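Local structure of FERM, RhoGEF and pleckstrin domain protein 2 (Danio rerio, 6D21) at residues 43-48 / 77-82; 81-86 / 274-279; 9-14 / 97-102; 189-194 / 205-210. The protein probably activates RAC1 as a guanine nucleotide exchange factor in semaphorin signalling and actin remodelling, its FERM domain, described here, being linked to membrane localization. All coordinates share one frame; numbering follows the deposited sequence.

Contact 1 of 4, residues 43-48 / 77-82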
loop_
_atom_site.group_PDB
_atom_site.type_symbol
_atom_site.label_atom_id
_atom_site.label_comp_id
_atom_site.label_asym_id
_atom_site.label_seq_id
_atom_site.Cartn_x
_atom_site.Cartn_y
_atom_site.Cartn_z
ATOM N N ASP A 43 -6.502 6.448 -10.331
ATOM C CA ASP A 43 -6.188 5.115 -10.831
ATOM C C ASP A 43 -5.201 4.342 -9.959
ATOM O O ASP A 43 -5.184 3.111 -10.011
ATOM C CB ASP A 43 -5.633 5.194 -12.262
ATOM C CG ASP A 43 -6.709 5.469 -13.290
ATOM O OD1 ASP A 43 -7.907 5.345 -12.959
ATOM O OD2 ASP A 43 -6.354 5.783 -14.441
ATOM N N TYR A 44 -4.366 5.042 -9.187
ATOM C CA TYR A 44 -3.428 4.358 -8.288
ATOM C C TYR A 44 -4.097 3.766 -7.037
ATOM O O TYR A 44 -3.459 3.007 -6.295
ATOM C CB TYR A 44 -2.317 5.312 -7.827
ATOM C CG TYR A 44 -1.571 5.945 -8.969
ATOM C CD1 TYR A 44 -0.571 5.244 -9.625
ATOM C CD2 TYR A 44 -1.892 7.228 -9.419
ATOM C CE1 TYR A 44 0.126 5.812 -10.699
ATOM C CE2 TYR A 44 -1.207 7.805 -10.506
ATOM C CZ TYR A 44 -0.204 7.084 -11.136
ATOM O OH TYR A 44 0.491 7.615 -12.199
ATOM N N PHE A 45 -5.365 4.123 -6.809
ATOM C CA PHE A 45 -6.027 3.839 -5.522
ATOM C C PHE A 45 -7.158 2.811 -5.657
ATOM O O PHE A 45 -7.727 2.630 -6.720
ATOM C CB PHE A 45 -6.583 5.136 -4.918
ATOM C CG PHE A 45 -5.526 6.167 -4.606
ATOM C CD1 PHE A 45 -5.056 7.029 -5.596
ATOM C CD2 PHE A 45 -5.002 6.273 -3.332
ATOM C CE1 PHE A 45 -4.058 7.967 -5.313
ATOM C CE2 PHE A 45 -4.016 7.211 -3.037
ATOM C CZ PHE A 45 -3.544 8.056 -4.034
ATOM N N GLY A 46 -7.479 2.142 -4.560
ATOM C CA GLY A 46 -8.628 1.263 -4.527
ATOM C C GLY A 46 -9.217 1.287 -3.121
ATOM O O GLY A 46 -8.789 2.073 -2.268
ATOM N N LEU A 47 -10.198 0.428 -2.892
ATOM C CA LEU A 47 -10.819 0.303 -1.586
ATOM C C LEU A 47 -10.599 -1.115 -1.063
ATOM O O LEU A 47 -10.757 -2.077 -1.809
ATOM C CB LEU A 47 -12.320 0.602 -1.665
ATOM C CG LEU A 47 -12.746 2.036 -1.961
ATOM C CD1 LEU A 47 -14.267 2.107 -2.109
ATOM C CD2 LEU A 47 -12.266 2.970 -0.844
ATOM N N GLU A 48 -10.231 -1.244 0.205
ATOM C CA GLU A 48 -10.279 -2.549 0.845
ATOM C C GLU A 48 -11.286 -2.541 1.990
ATOM O O GLU A 48 -11.643 -1.487 2.499
ATOM C CB GLU A 48 -8.895 -2.985 1.351
ATOM C CG GLU A 48 -7.879 -1.912 1.515
ATOM C CD GLU A 48 -6.503 -2.457 1.866
ATOM O OE1 GLU A 48 -6.241 -3.658 1.597
ATOM O OE2 GLU A 48 -5.714 -1.705 2.461
ATOM N N PHE A 77 -14.677 0.026 5.310
ATOM C CA PHE A 77 -13.881 0.137 4.077
ATOM C C PHE A 77 -12.862 1.223 4.272
ATOM O O PHE A 77 -13.083 2.150 5.061
ATOM C CB PHE A 77 -14.738 0.490 2.855
ATOM C CG PHE A 77 -15.767 -0.540 2.507
ATOM C CD1 PHE A 77 -16.891 -0.721 3.305
ATOM C CD2 PHE A 77 -15.630 -1.305 1.364
ATOM C CE1 PHE A 77 -17.850 -1.665 2.986
ATOM C CE2 PHE A 77 -16.587 -2.241 1.034
ATOM C CZ PHE A 77 -17.698 -2.424 1.847
ATOM N N ARG A 78 -11.753 1.142 3.539
ATOM C CA ARG A 78 -10.779 2.211 3.602
ATOM C C ARG A 78 -10.116 2.436 2.237
ATOM O O ARG A 78 -9.931 1.504 1.441
ATOM C CB ARG A 78 -9.705 1.934 4.653
ATOM C CG ARG A 78 -8.710 0.867 4.252
ATOM C CD ARG A 78 -7.686 0.609 5.386
ATOM N NE ARG A 78 -6.733 -0.412 4.967
ATOM C CZ ARG A 78 -5.781 -0.911 5.741
ATOM N NH1 ARG A 78 -4.963 -1.833 5.257
ATOM N NH2 ARG A 78 -5.638 -0.472 6.980
ATOM N N LEU A 79 -9.792 3.692 1.980
ATOM C CA LEU A 79 -9.020 4.059 0.792
ATOM C C LEU A 79 -7.570 3.588 0.956
ATOM O O LEU A 79 -6.987 3.765 2.027
ATOM C CB LEU A 79 -9.072 5.573 0.589
ATOM C CG LEU A 79 -8.371 6.107 -0.665
ATOM C CD1 LEU A 79 -9.082 5.591 -1.931
ATOM C CD2 LEU A 79 -8.388 7.600 -0.581
ATOM N N SER A 80 -6.993 2.984 -0.089
ATOM C CA SER A 80 -5.612 2.513 -0.042
ATOM C C SER A 80 -4.948 2.678 -1.409
ATOM O O SER A 80 -5.628 2.573 -2.444
ATOM C CB SER A 80 -5.537 1.035 0.379
ATOM O OG SER A 80 -6.015 0.849 1.700
ATOM N N VAL A 81 -3.630 2.887 -1.420
ATOM C CA VAL A 81 -2.881 2.812 -2.683
ATOM C C VAL A 81 -2.856 1.354 -3.149
ATOM O O VAL A 81 -2.517 0.464 -2.377
ATOM C CB VAL A 81 -1.439 3.323 -2.547
ATOM C CG1 VAL A 81 -0.651 3.054 -3.842
ATOM C CG2 VAL A 81 -1.430 4.823 -2.172
ATOM N N LYS A 82 -3.272 1.110 -4.381
ATOM C CA LYS A 82 -3.216 -0.232 -4.971
ATOM C C LYS A 82 -1.937 -0.405 -5.803
ATOM O O LYS A 82 -1.310 -1.462 -5.796
ATOM C CB LYS A 82 -4.443 -0.472 -5.862
ATOM C CG LYS A 82 -4.979 -1.898 -5.871
ATOM C CD LYS A 82 -4.200 -2.821 -6.778
ATOM C CE LYS A 82 -4.866 -4.197 -6.850
ATOM N NZ LYS A 82 -4.824 -4.912 -5.542
#

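Contact 2 of 4, residues 81-86 / 274-279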
loop_
_atom_site.group_PDB
_atom_site.type_symbol
_atom_site.label_atom_id
_atom_site.label_comp_id
_atom_site.label_asym_id
_atom_site.label_seq_id
_atom_site.Cartn_x
_atom_site.Cartn_y
_atom_site.Cartn_z
ATOM N N VAL A 81 -3.630 2.887 -1.420
ATOM C CA VAL A 81 -2.881 2.812 -2.683
ATOM C C VAL A 81 -2.856 1.354 -3.149
ATOM O O VAL A 81 -2.517 0.464 -2.377
ATOM C CB VAL A 81 -1.439 3.323 -2.547
ATOM C CG1 VAL A 81 -0.651 3.054 -3.842
ATOM C CG2 VAL A 81 -1.430 4.823 -2.172
ATOM N N LYS A 82 -3.272 1.110 -4.381
ATOM C CA LYS A 82 -3.216 -0.232 -4.971
ATOM C C LYS A 82 -1.937 -0.405 -5.803
ATOM O O LYS A 82 -1.310 -1.462 -5.796
ATOM C CB LYS A 82 -4.443 -0.472 -5.862
ATOM C CG LYS A 82 -4.979 -1.898 -5.871
ATOM C CD LYS A 82 -4.200 -2.821 -6.778
ATOM C CE LYS A 82 -4.866 -4.197 -6.850
ATOM N NZ LYS A 82 -4.824 -4.912 -5.542
ATOM N N PHE A 83 -1.571 0.647 -6.538
ATOM C CA PHE A 83 -0.416 0.609 -7.442
ATOM C C PHE A 83 0.591 1.698 -7.081
ATOM O O PHE A 83 0.277 2.876 -7.188
ATOM C CB PHE A 83 -0.864 0.807 -8.905
ATOM C CG PHE A 83 -1.862 -0.220 -9.383
ATOM C CD1 PHE A 83 -1.491 -1.544 -9.548
ATOM C CD2 PHE A 83 -3.164 0.145 -9.684
ATOM C CE1 PHE A 83 -2.403 -2.492 -10.007
ATOM C CE2 PHE A 83 -4.082 -0.796 -10.129
ATOM C CZ PHE A 83 -3.700 -2.119 -10.285
ATOM N N PHE A 84 1.793 1.318 -6.661
ATOM C CA PHE A 84 2.808 2.304 -6.319
ATOM C C PHE A 84 3.676 2.595 -7.549
ATOM O O PHE A 84 4.302 1.687 -8.101
ATOM C CB PHE A 84 3.690 1.813 -5.149
ATOM C CG PHE A 84 2.976 1.743 -3.814
ATOM C CD1 PHE A 84 2.149 0.678 -3.507
ATOM C CD2 PHE A 84 3.181 2.726 -2.855
ATOM C CE1 PHE A 84 1.501 0.596 -2.271
ATOM C CE2 PHE A 84 2.557 2.658 -1.616
ATOM C CZ PHE A 84 1.710 1.594 -1.321
ATOM N N PRO A 85 3.710 3.858 -7.994
ATOM C CA PRO A 85 4.588 4.153 -9.136
ATOM C C PRO A 85 6.023 4.286 -8.665
ATOM O O PRO A 85 6.244 4.487 -7.471
ATOM C CB PRO A 85 4.050 5.486 -9.665
ATOM C CG PRO A 85 3.468 6.163 -8.439
ATOM C CD PRO A 85 3.026 5.062 -7.486
ATOM N N PRO A 86 6.991 4.204 -9.588
ATOM C CA PRO A 86 8.387 4.295 -9.168
ATOM C C PRO A 86 8.708 5.599 -8.431
ATOM O O PRO A 86 9.560 5.584 -7.552
ATOM C CB PRO A 86 9.161 4.191 -10.487
ATOM C CG PRO A 86 8.171 4.348 -11.554
ATOM C CD PRO A 86 6.865 3.884 -11.017
ATOM N N VAL A 274 -1.397 -9.832 -12.576
ATOM C CA VAL A 274 -1.986 -9.523 -13.867
ATOM C C VAL A 274 -2.484 -8.071 -13.943
ATOM O O VAL A 274 -2.293 -7.380 -14.955
ATOM C CB VAL A 274 -3.135 -10.509 -14.174
ATOM C CG1 VAL A 274 -3.937 -10.035 -15.353
ATOM C CG2 VAL A 274 -2.554 -11.897 -14.442
ATOM N N GLU A 275 -3.120 -7.619 -12.872
ATOM C CA GLU A 275 -3.507 -6.214 -12.706
ATOM C C GLU A 275 -2.325 -5.232 -12.690
ATOM O O GLU A 275 -2.404 -4.158 -13.271
ATOM C CB GLU A 275 -4.314 -6.058 -11.409
ATOM C CG GLU A 275 -5.738 -6.590 -11.522
ATOM C CD GLU A 275 -6.453 -6.701 -10.180
ATOM O OE1 GLU A 275 -5.851 -6.361 -9.136
ATOM O OE2 GLU A 275 -7.626 -7.139 -10.173
ATOM N N HIS A 276 -1.245 -5.589 -12.001
ATOM C CA HIS A 276 -0.045 -4.761 -12.014
ATOM C C HIS A 276 0.556 -4.670 -13.399
ATOM O O HIS A 276 0.925 -3.585 -13.851
ATOM C CB HIS A 276 1.009 -5.298 -11.044
ATOM C CG HIS A 276 0.958 -4.664 -9.700
ATOM N ND1 HIS A 276 -0.023 -4.964 -8.773
ATOM C CD2 HIS A 276 1.732 -3.710 -9.135
ATOM C CE1 HIS A 276 0.173 -4.247 -7.681
ATOM N NE2 HIS A 276 1.228 -3.470 -7.877
ATOM N N HIS A 277 0.664 -5.814 -14.070
ATOM C CA HIS A 277 1.234 -5.846 -15.410
ATOM C C HIS A 277 0.406 -4.991 -16.363
ATOM O O HIS A 277 0.927 -4.175 -17.127
ATOM C CB HIS A 277 1.308 -7.273 -15.953
ATOM C CG HIS A 277 1.730 -7.331 -17.387
ATOM N ND1 HIS A 277 0.828 -7.430 -18.428
ATOM C CD2 HIS A 277 2.955 -7.250 -17.957
ATOM C CE1 HIS A 277 1.483 -7.432 -19.575
ATOM N NE2 HIS A 277 2.775 -7.322 -19.319
ATOM N N SER A 278 -0.898 -5.199 -16.317
ATOM C CA SER A 278 -1.812 -4.427 -17.135
ATOM C C SER A 278 -1.683 -2.927 -16.820
ATOM O O SER A 278 -1.518 -2.115 -17.732
ATOM C CB SER A 278 -3.244 -4.941 -16.928
ATOM O OG SER A 278 -4.216 -3.998 -17.337
ATOM N N PHE A 279 -1.694 -2.566 -15.537
ATOM C CA PHE A 279 -1.637 -1.154 -15.154
ATOM C C PHE A 279 -0.348 -0.485 -15.650
ATOM O O PHE A 279 -0.382 0.598 -16.270
ATOM C CB PHE A 279 -1.774 -1.002 -13.628
ATOM C CG PHE A 279 -1.767 0.422 -13.163
ATOM C CD1 PHE A 279 -2.912 1.195 -13.241
ATOM C CD2 PHE A 279 -0.612 0.994 -12.661
ATOM C CE1 PHE A 279 -2.908 2.503 -12.824
ATOM C CE2 PHE A 279 -0.597 2.310 -12.246
ATOM C CZ PHE A 279 -1.742 3.064 -12.327
HETATM O O HOH W 1 2.488 -1.434 -6.469
#

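Contact 3 of 4, residues 9-14 / 97-102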
loop_
_atom_site.group_PDB
_atom_site.type_symbol
_atom_site.label_atom_id
_atom_site.label_comp_id
_atom_site.label_asym_id
_atom_site.label_seq_id
_atom_site.Cartn_x
_atom_site.Cartn_y
_atom_site.Cartn_z
ATOM N N GLN A 9 -13.305 4.796 5.394
ATOM C CA GLN A 9 -12.237 5.542 6.032
ATOM C C GLN A 9 -11.237 6.065 5.011
ATOM O O GLN A 9 -10.712 5.292 4.205
ATOM C CB GLN A 9 -11.521 4.657 7.047
ATOM C CG GLN A 9 -10.310 5.314 7.665
ATOM C CD GLN A 9 -9.775 4.521 8.833
ATOM O OE1 GLN A 9 -10.403 4.452 9.898
ATOM N NE2 GLN A 9 -8.620 3.892 8.636
ATOM N N GLY A 10 -10.965 7.369 5.047
ATOM C CA GLY A 10 -10.015 7.960 4.119
ATOM C C GLY A 10 -8.579 7.666 4.535
ATOM O O GLY A 10 -8.346 7.089 5.596
ATOM N N LEU A 11 -7.616 8.057 3.703
ATOM C CA LEU A 11 -6.223 7.877 4.062
ATOM C C LEU A 11 -5.849 8.804 5.221
ATOM O O LEU A 11 -4.883 8.553 5.950
ATOM C CB LEU A 11 -5.326 8.112 2.848
ATOM C CG LEU A 11 -4.979 6.800 2.132
ATOM C CD1 LEU A 11 -4.445 7.035 0.698
ATOM C CD2 LEU A 11 -3.956 6.036 2.971
ATOM N N ASP A 12 -6.628 9.865 5.400
ATOM C CA ASP A 12 -6.416 10.783 6.515
ATOM C C ASP A 12 -7.123 10.294 7.778
ATOM O O ASP A 12 -7.248 11.036 8.758
ATOM C CB ASP A 12 -6.900 12.190 6.150
ATOM C CG ASP A 12 -8.295 12.192 5.538
ATOM O OD1 ASP A 12 -9.083 11.264 5.833
ATOM O OD2 ASP A 12 -8.604 13.127 4.766
ATOM N N GLU A 13 -7.590 9.046 7.719
ATOM C CA GLU A 13 -8.280 8.351 8.814
ATOM C C GLU A 13 -9.693 8.875 9.119
ATOM O O GLU A 13 -10.413 8.296 9.932
ATOM C CB GLU A 13 -7.431 8.386 10.082
ATOM C CG GLU A 13 -6.257 7.431 10.049
ATOM C CD GLU A 13 -5.670 7.203 11.427
ATOM O OE1 GLU A 13 -6.003 7.982 12.346
ATOM O OE2 GLU A 13 -4.892 6.239 11.598
ATOM N N ALA A 14 -10.095 9.945 8.447
ATOM C CA ALA A 14 -11.458 10.458 8.550
ATOM C C ALA A 14 -12.491 9.562 7.841
ATOM O O ALA A 14 -12.365 9.260 6.653
ATOM C CB ALA A 14 -11.518 11.868 7.981
ATOM N N ARG A 97 -0.101 13.549 -4.037
ATOM C CA ARG A 97 1.146 13.362 -3.293
ATOM C C ARG A 97 0.873 13.342 -1.798
ATOM O O ARG A 97 1.513 12.608 -1.076
ATOM C CB ARG A 97 2.164 14.462 -3.617
ATOM C CG ARG A 97 2.690 14.397 -5.056
ATOM C CD ARG A 97 3.888 15.334 -5.276
ATOM N NE ARG A 97 3.568 16.728 -4.982
ATOM C CZ ARG A 97 3.163 17.599 -5.898
ATOM N NH1 ARG A 97 3.033 17.218 -7.160
ATOM N NH2 ARG A 97 2.907 18.853 -5.559
ATOM N N TYR A 98 -0.063 14.177 -1.351
ATOM C CA TYR A 98 -0.513 14.168 0.038
ATOM C C TYR A 98 -1.048 12.790 0.447
ATOM O O TYR A 98 -0.653 12.229 1.477
ATOM C CB TYR A 98 -1.585 15.245 0.238
ATOM C CG TYR A 98 -2.274 15.223 1.589
ATOM C CD1 TYR A 98 -1.541 15.280 2.772
ATOM C CD2 TYR A 98 -3.670 15.197 1.682
ATOM C CE1 TYR A 98 -2.179 15.285 4.024
ATOM C CE2 TYR A 98 -4.323 15.211 2.934
ATOM C CZ TYR A 98 -3.574 15.255 4.094
ATOM O OH TYR A 98 -4.220 15.253 5.318
ATOM N N LEU A 99 -1.911 12.228 -0.397
ATOM C CA LEU A 99 -2.478 10.909 -0.128
ATOM C C LEU A 99 -1.397 9.863 -0.081
ATOM O O LEU A 99 -1.430 8.973 0.784
ATOM C CB LEU A 99 -3.536 10.533 -1.169
ATOM C CG LEU A 99 -4.876 11.287 -1.108
ATOM C CD1 LEU A 99 -5.923 10.616 -1.998
ATOM C CD2 LEU A 99 -5.406 11.369 0.320
ATOM N N PHE A 100 -0.421 9.945 -0.987
ATOM C CA PHE A 100 0.686 8.989 -0.911
ATOM C C PHE A 100 1.499 9.145 0.370
ATOM O O PHE A 100 1.886 8.148 0.969
ATOM C CB PHE A 100 1.605 9.099 -2.137
ATOM C CG PHE A 100 1.231 8.152 -3.228
ATOM C CD1 PHE A 100 0.240 8.484 -4.128
ATOM C CD2 PHE A 100 1.836 6.904 -3.320
ATOM C CE1 PHE A 100 -0.159 7.591 -5.129
ATOM C CE2 PHE A 100 1.462 6.014 -4.339
ATOM C CZ PHE A 100 0.455 6.364 -5.236
ATOM N N SER A 101 1.748 10.374 0.818
ATOM C CA SER A 101 2.455 10.540 2.091
ATOM C C SER A 101 1.643 9.946 3.278
ATOM O O SER A 101 2.213 9.404 4.217
ATOM C CB SER A 101 2.798 12.017 2.352
ATOM O OG SER A 101 1.672 12.785 2.698
ATOM N N LEU A 102 0.320 10.025 3.208
ATOM C CA LEU A 102 -0.539 9.398 4.224
ATOM C C LEU A 102 -0.511 7.885 4.125
ATOM O O LEU A 102 -0.685 7.200 5.123
ATOM C CB LEU A 102 -1.988 9.872 4.096
ATOM C CG LEU A 102 -2.254 11.343 4.414
ATOM C CD1 LEU A 102 -3.710 11.687 4.106
ATOM C CD2 LEU A 102 -1.908 11.640 5.867
HETATM O O HOH W 2 -2.680 7.647 7.078
#

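Contact 4 of 4, residues 189-194 / 205-210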
loop_
_atom_site.group_PDB
_atom_site.type_symbol
_atom_site.label_atom_id
_atom_site.label_comp_id
_atom_site.label_asym_id
_atom_site.label_seq_id
_atom_site.Cartn_x
_atom_site.Cartn_y
_atom_site.Cartn_z
ATOM N N PHE A 189 9.341 -0.091 0.315
ATOM C CA PHE A 189 8.328 0.843 -0.159
ATOM C C PHE A 189 7.384 0.175 -1.150
ATOM O O PHE A 189 7.828 -0.367 -2.159
ATOM C CB PHE A 189 8.977 2.061 -0.813
ATOM C CG PHE A 189 7.985 3.001 -1.482
ATOM C CD1 PHE A 189 7.084 3.739 -0.727
ATOM C CD2 PHE A 189 7.956 3.134 -2.860
ATOM C CE1 PHE A 189 6.178 4.600 -1.341
ATOM C CE2 PHE A 189 7.052 4.001 -3.483
ATOM C CZ PHE A 189 6.176 4.730 -2.723
ATOM N N GLY A 190 6.086 0.224 -0.861
ATOM C CA GLY A 190 5.076 -0.347 -1.748
ATOM C C GLY A 190 5.013 -1.870 -1.678
ATOM O O GLY A 190 4.224 -2.502 -2.372
ATOM N N VAL A 191 5.831 -2.473 -0.820
ATOM C CA VAL A 191 5.906 -3.935 -0.785
ATOM C C VAL A 191 4.756 -4.564 0.033
ATOM O O VAL A 191 4.466 -4.137 1.159
ATOM C CB VAL A 191 7.272 -4.394 -0.221
ATOM C CG1 VAL A 191 7.274 -5.885 0.066
ATOM C CG2 VAL A 191 8.391 -4.023 -1.182
ATOM N N ARG A 192 4.088 -5.557 -0.551
ATOM C CA ARG A 192 3.113 -6.363 0.184
ATOM C C ARG A 192 3.408 -7.850 -0.002
ATOM O O ARG A 192 3.311 -8.380 -1.109
ATOM C CB ARG A 192 1.680 -6.047 -0.253
ATOM C CG ARG A 192 1.064 -4.833 0.466
ATOM C CD ARG A 192 1.408 -3.590 -0.290
ATOM N NE ARG A 192 0.837 -2.357 0.250
ATOM C CZ ARG A 192 1.478 -1.520 1.062
ATOM N NH1 ARG A 192 2.720 -1.785 1.477
ATOM N NH2 ARG A 192 0.876 -0.401 1.443
ATOM N N PHE A 193 3.751 -8.515 1.099
ATOM C CA PHE A 193 4.202 -9.901 1.056
ATOM C C PHE A 193 3.065 -10.888 0.855
ATOM O O PHE A 193 1.997 -10.752 1.435
ATOM C CB PHE A 193 4.951 -10.272 2.344
ATOM C CG PHE A 193 6.350 -9.718 2.427
ATOM C CD1 PHE A 193 7.021 -9.294 1.289
ATOM C CD2 PHE A 193 6.994 -9.629 3.649
ATOM C CE1 PHE A 193 8.310 -8.802 1.369
ATOM C CE2 PHE A 193 8.280 -9.133 3.734
ATOM C CZ PHE A 193 8.937 -8.712 2.594
ATOM N N HIS A 194 3.328 -11.884 0.019
ATOM C CA HIS A 194 2.492 -13.062 -0.102
ATOM C C HIS A 194 3.394 -14.247 0.215
ATOM O O HIS A 194 4.274 -14.565 -0.575
ATOM C CB HIS A 194 1.884 -13.173 -1.515
ATOM C CG HIS A 194 1.047 -11.991 -1.909
ATOM N ND1 HIS A 194 1.590 -10.765 -2.234
ATOM C CD2 HIS A 194 -0.296 -11.850 -2.029
ATOM C CE1 HIS A 194 0.619 -9.921 -2.538
ATOM N NE2 HIS A 194 -0.536 -10.552 -2.416
ATOM N N ASN A 205 8.847 -14.815 0.553
ATOM C CA ASN A 205 7.716 -13.939 0.282
ATOM C C ASN A 205 7.737 -13.469 -1.155
ATOM O O ASN A 205 8.793 -13.079 -1.665
ATOM C CB ASN A 205 7.716 -12.736 1.227
ATOM C CG ASN A 205 7.542 -13.144 2.675
ATOM O OD1 ASN A 205 6.444 -13.526 3.091
ATOM N ND2 ASN A 205 8.630 -13.090 3.445
ATOM N N LEU A 206 6.574 -13.532 -1.804
ATOM C CA LEU A 206 6.407 -13.018 -3.161
ATOM C C LEU A 206 5.775 -11.641 -3.100
ATOM O O LEU A 206 4.993 -11.335 -2.195
ATOM C CB LEU A 206 5.542 -13.955 -4.027
ATOM C CG LEU A 206 6.089 -15.369 -4.257
ATOM C CD1 LEU A 206 5.164 -16.194 -5.161
ATOM C CD2 LEU A 206 7.495 -15.284 -4.847
ATOM N N ALA A 207 6.116 -10.808 -4.073
ATOM C CA ALA A 207 5.512 -9.501 -4.168
ATOM C C ALA A 207 5.528 -9.053 -5.618
ATOM O O ALA A 207 6.320 -9.548 -6.436
ATOM C CB ALA A 207 6.250 -8.490 -3.270
ATOM N N VAL A 208 4.658 -8.108 -5.936
ATOM C CA VAL A 208 4.603 -7.575 -7.288
ATOM C C VAL A 208 4.657 -6.059 -7.184
ATOM O O VAL A 208 4.132 -5.472 -6.230
ATOM C CB VAL A 208 3.337 -8.063 -8.054
ATOM C CG1 VAL A 208 2.041 -7.613 -7.342
ATOM C CG2 VAL A 208 3.384 -7.605 -9.523
ATOM N N ALA A 209 5.323 -5.435 -8.150
ATOM C CA ALA A 209 5.519 -3.993 -8.151
ATOM C C ALA A 209 5.625 -3.486 -9.579
ATOM O O ALA A 209 5.510 -4.272 -10.522
ATOM C CB ALA A 209 6.753 -3.635 -7.359
ATOM N N HIS A 210 5.859 -2.182 -9.741
ATOM C CA HIS A 210 5.788 -1.543 -11.060
ATOM C C HIS A 210 6.697 -2.191 -12.100
ATOM O O HIS A 210 6.384 -2.163 -13.289
ATOM C CB HIS A 210 6.122 -0.044 -10.963
ATOM C CG HIS A 210 7.461 0.241 -10.364
ATOM N ND1 HIS A 210 8.623 0.274 -11.109
ATOM C CD2 HIS A 210 7.824 0.507 -9.088
ATOM C CE1 HIS A 210 9.644 0.545 -10.315
ATOM N NE2 HIS A 210 9.186 0.686 -9.082
HETATM O O HOH W 3 4.213 -5.612 -3.541
HETATM O O HOH W 4 2.637 -7.714 -3.807
#

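Contact 1 of 4, residues 43-48 / 77-82
Glu48 and Arg78 face each other across an antiparallel strand pair, with Ser80 beside them. Glu48 OE2 takes three donors: Ser80 OG at 2.7 Å, Arg78 NH1 at 2.9 Å and Arg78 NE at 3.0 Å. The arginine chain runs extended from CG to NE and grips side-on; its two nitrogens reach OE2 from above the carboxylate plane, though OE2 lies near the guanidinium plane. Glu48 CG lies nearly eclipsed with the backbone N (chi1 19°), an apparently strained setting. An alanine here would probably leave Arg78 without its carboxylate mate, next to the like charge of Arg106. Backbone bonds pair Gly46 with Ser80 and Glu48 with Arg78. Leu47 and Leu79 point to the other face, where Leu79 CD1 lies 3.9 Å from Phe45 CB; the Phe45 ring swings to Val81, CE2 touching CG2 at 3.6 Å. Phe45, Leu47 and Leu79 meet helix 26-36 of the ubiquitin-like lobe; Phe45 and Val81 reach helix 94-110, whose Arg106 bonds Ser80 OG, and strand 3-9 flanks strand 76-81.

Contact 2 of 4, residues 81-86 / 274-279
Three aromatic rings meet at Phe83: an offset stack on Phe279 and an edge-to-face contact with His276. The Phe83 and Phe279 planes are only 6° apart, with centroids 4.2 Å from each other. Phe279 CG is anti to the backbone N (chi1 -178°), which sets its ring along Phe83; Phe279 CB lies over the Phe83 face, 3.9 Å from the centroid. Lys82 CD covers the opposite face of Phe83. The rim of Phe83 points into the His276 face, its CD1 over the ring centre and its CE1 3.6 Å from His276 ND1. His276 is held at both nitrogens: ND1 bonds Asn272 O one helical turn back, and NE2 meets a water at 2.8 Å that also takes the N-H of Phe84. Lys82 NZ and Glu275 OE1, 4.0 Å apart, are too far for a salt bridge; Trp58 gives Lys82 a cation-pi partner. No direct hydrogen bond joins residues 81-86 to 274-279, so the contact rests on ring stacking, a bridging water and perhaps a weak electrostatic pull.

Contact 3 of 4, residues 9-14 / 97-102
Leu11 O accepts a 2.6 Å hydrogen bond from a water that also donates to Leu102 O, at 2.8 Å, and so ties a turn to a helix without any direct hydrogen bond between them. The turn is type I, from Gly10 to Glu13, in the hairpin between strands 3-9 and 15-21 of the ubiquitin-like FERM lobe; the helix, 94-110, belongs to the central lobe. Leu11 fills the join. Its CB packs against Leu102 CB at 4.0 Å, while CD1 reaches across to Leu99, 3.6 Å from the carbonyl O and 4.1 Å from CB. Farther on, the Leu11 side chain touches Gln103 and Arg106 of the same helix. An alanine here would probably open a gap beside Leu99 O and CB, where CD1 now sits, and lose the reach to Gln103 and Arg106. Asp12 stands with CG between the backbone N and the carbonyl carbon (chi1 48°), which turns OD1 back to Ala14 N in an Asx turn. Leu102 CD1 touches both neighbours, 3.8 Å from Asp12 CB and 3.6 Å above the plane of the Tyr98 ring, toward its rim.

Contact 4 of 4, residues 189-194 / 205-210
Phe193 and Asn205 both carry CG anti to the carbonyl carbon, which brings the two groups over each other, and the second torsions (-73° for Asn205, -19° for Phe193) turn amide and ring flat against one another, their planes 10° apart. Asn205 CB sits over the ring face, 3.5 Å from Phe193 CD1 and offset toward the rim, while ND2 lies near CD2 and CE2; ND2 also has a weak hydrogen bond to Gly218 O. Phe216 meets the Phe193 ring as well. One residue along, His194 and Leu206 form an antiparallel hydrogen-bonded pair, each N reaching the other's O at 2.8 Å. Leu206 O also lies at the edge of the His194 ring, where ND1 offers it a weak bond of 3.5 Å. Toward Gly190 the chains part and water takes over. One water links Arg192 O to Val208 N, at 2.9 Å and 3.0 Å; a second accepts from Arg192 N and lies 2.7 Å from Val208 O. The Arg192 guanidinium is bound elsewhere: NH1 to Val191 O, and NH2 in a salt bridge to Asp107 of helix 94-110. Behind the pair, Phe269 of helix 263-281 meets both His194 and Leu206. The arrangement is the opening strand pair, 194-197 with 203-209, of the PH-like C-terminal lobe of a FERM domain, entered through the linker from the central lobe.

Contact 1 is the buried one, and its direct strand pairing and charged cluster contrast with contact 2, a surface contact of rings and a water. The two share Val81 and Lys82, so the chain leaving the ubiquitin-like sheet at once packs against helix 263-281 of the PH-like lobe. Contact 3, partly buried, joins the ubiquitin-like lobe to helix 94-110 through leucines and one water; Phe100 of that helix packs on Phe45 of contact 1 and Pro85 of contact 2. Contact 4, also partly buried, combines one strand pair with waters and touches contact 2 through Phe84 and His276. Contacts 2 and 3 thus bridge lobes, whereas contacts 1 and 4 build sheets.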